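Local structure of periplasmic binding protein (4MDY) at residues Thr264-Ala270 / Val281-Leu286. The protein probably captures an iron-containing solute outside the cell membrane and delivers it to an ABC transporter. Sequence-based numbering, arbitrary orientation.
Sequences TKELAGA and VVADQL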
loop_
_atom_site.group_PDB
_atom_site.type_symbol
_atom_site.label_atom_id
_atom_site.label_comp_id
_atom_site.label_asym_id
_atom_site.label_seq_id
_atom_site.Cartn_x
_atom_site.Cartn_y
_atom_site.Cartn_z
ATOM N N THR A 264 -13.598 0.390 7.361
ATOM C CA THR A 264 -13.743 1.830 7.239
ATOM C C THR A 264 -12.875 2.310 6.081
ATOM O O THR A 264 -11.962 1.604 5.631
ATOM C CB THR A 264 -13.283 2.562 8.509
ATOM O OG1 THR A 264 -11.904 2.265 8.767
ATOM C CG2 THR A 264 -14.137 2.166 9.711
ATOM N N LYS A 265 -13.142 3.515 5.602
ATOM C CA LYS A 265 -12.296 4.108 4.572
ATOM C C LYS A 265 -10.817 4.131 4.983
ATOM O O LYS A 265 -9.938 3.830 4.168
ATOM C CB LYS A 265 -12.744 5.530 4.253
ATOM C CG LYS A 265 -11.993 6.141 3.083
ATOM C CD LYS A 265 -12.200 7.635 3.016
ATOM C CE LYS A 265 -11.730 8.203 1.697
ATOM N NZ LYS A 265 -11.896 9.676 1.716
ATOM N N GLU A 266 -10.543 4.490 6.236
ATOM C CA GLU A 266 -9.154 4.629 6.675
ATOM C C GLU A 266 -8.459 3.273 6.696
ATOM O O GLU A 266 -7.307 3.163 6.294
ATOM C CB GLU A 266 -9.033 5.309 8.045
ATOM C CG GLU A 266 -7.683 6.005 8.201
ATOM C CD GLU A 266 -7.270 6.271 9.632
ATOM O OE1 GLU A 266 -8.053 5.974 10.563
ATOM O OE2 GLU A 266 -6.144 6.785 9.816
ATOM N N LEU A 267 -9.163 2.240 7.136
ATOM C CA LEU A 267 -8.564 0.913 7.178
ATOM C C LEU A 267 -8.366 0.380 5.758
ATOM O O LEU A 267 -7.328 -0.211 5.464
ATOM C CB LEU A 267 -9.388 -0.042 8.041
ATOM C CG LEU A 267 -8.852 -1.471 8.146
ATOM C CD1 LEU A 267 -7.372 -1.498 8.526
ATOM C CD2 LEU A 267 -9.671 -2.256 9.157
ATOM N N ALA A 268 -9.338 0.616 4.872
ATOM C CA ALA A 268 -9.186 0.244 3.469
ATOM C C ALA A 268 -7.978 0.952 2.882
ATOM O O ALA A 268 -7.168 0.342 2.191
ATOM C CB ALA A 268 -10.437 0.591 2.665
ATOM N N GLY A 269 -7.860 2.246 3.156
ATOM C CA GLY A 269 -6.721 3.025 2.671
ATOM C C GLY A 269 -5.411 2.505 3.230
ATOM O O GLY A 269 -4.426 2.378 2.509
ATOM N N ALA A 270 -5.403 2.187 4.517
ATOM C CA ALA A 270 -4.187 1.725 5.180
ATOM C C ALA A 270 -3.689 0.408 4.584
ATOM O O ALA A 270 -2.505 0.261 4.327
ATOM C CB ALA A 270 -4.411 1.605 6.681
ATOM N N VAL A 281 -1.573 1.266 11.395
ATOM C CA VAL A 281 -3.029 1.489 11.452
ATOM C C VAL A 281 -3.796 0.173 11.243
ATOM O O VAL A 281 -4.807 -0.078 11.906
ATOM C CB VAL A 281 -3.486 2.536 10.413
ATOM C CG1 VAL A 281 -5.008 2.626 10.351
ATOM C CG2 VAL A 281 -2.878 3.892 10.729
ATOM N N VAL A 282 -3.301 -0.665 10.334
ATOM C CA VAL A 282 -3.888 -1.983 10.092
ATOM C C VAL A 282 -3.745 -2.851 11.342
ATOM O O VAL A 282 -4.702 -3.513 11.749
ATOM C CB VAL A 282 -3.252 -2.681 8.865
ATOM C CG1 VAL A 282 -3.835 -4.074 8.657
ATOM C CG2 VAL A 282 -3.417 -1.831 7.604
ATOM N N ALA A 283 -2.565 -2.832 11.964
ATOM C CA ALA A 283 -2.331 -3.627 13.175
ATOM C C ALA A 283 -3.199 -3.144 14.349
ATOM O O ALA A 283 -3.549 -3.931 15.225
ATOM C CB ALA A 283 -0.857 -3.621 13.551
ATOM N N ASP A 284 -3.551 -1.861 14.363
ATOM C CA ASP A 284 -4.447 -1.328 15.394
ATOM C C ASP A 284 -5.894 -1.730 15.150
ATOM O O ASP A 284 -6.556 -2.244 16.053
ATOM C CB ASP A 284 -4.374 0.201 15.467
ATOM C CG ASP A 284 -3.225 0.699 16.313
ATOM O OD1 ASP A 284 -2.679 -0.082 17.120
ATOM O OD2 ASP A 284 -2.870 1.886 16.178
ATOM N N GLN A 285 -6.382 -1.488 13.934
ATOM C CA GLN A 285 -7.830 -1.500 13.673
ATOM C C GLN A 285 -8.395 -2.833 13.166
ATOM O O GLN A 285 -9.568 -3.136 13.402
ATOM C CB GLN A 285 -8.201 -0.383 12.697
ATOM C CG GLN A 285 -7.858 1.006 13.214
ATOM C CD GLN A 285 -8.435 2.133 12.366
ATOM O OE1 GLN A 285 -9.382 1.938 11.600
ATOM N NE2 GLN A 285 -7.874 3.334 12.521
ATOM N N LEU A 286 -7.588 -3.624 12.466
ATOM C CA LEU A 286 -8.089 -4.883 11.911
ATOM C C LEU A 286 -8.268 -5.988 12.951
ATOM O O LEU A 286 -9.260 -6.714 12.887
ATOM C CB LEU A 286 -7.216 -5.381 10.745
ATOM C CG LEU A 286 -7.724 -6.631 9.999
ATOM C CD1 LEU A 286 -9.158 -6.476 9.503
ATOM C CD2 LEU A 286 -6.801 -6.968 8.839
HETATM O O HOH W 1 -11.070 3.867 10.706
#
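Leu267 leaves helix 265-273 with CG anti to its backbone N (chi1 180°), which swings CG toward helix 279-294, and chi2 then spreads the two methyls over it, while Gln285 answers with CG beside its own N and an extended chain crossing Glu266 at about a right angle. The two helices form an α-helical hairpin, the last two helices of the periplasmic binding protein fold; the axes of segments 265-270 and 281-286 come within 9.4 Å, their directions 138° apart. Branched Leu267 suits the buried side because it can straddle one helical turn: CD1 rests 3.9 Å from Val282 CA, and CD2 reaches Leu286. Ala270, with a single methyl, lets the helices draw close, its CB packing 3.7 Å from Val282 CG2 and also against Val281 CG1. Phe200 of helix 199-203 backs Val282 and Leu286. Toward the partly exposed side, polar chains take over. An amide can donate and accept at once: Gln285 NE2 gives a hydrogen bond to Glu266 OE1 (3.3 Å), arriving 52° above the carboxylate plane, whereas Gln285 OE1 accepts from a water at 2.7 Å. That water also lies 2.6 Å from the hydroxyl OG1 of the N-cap Thr264, the same oxygen that caps the helix by accepting from Leu267 N at 3.2 Å.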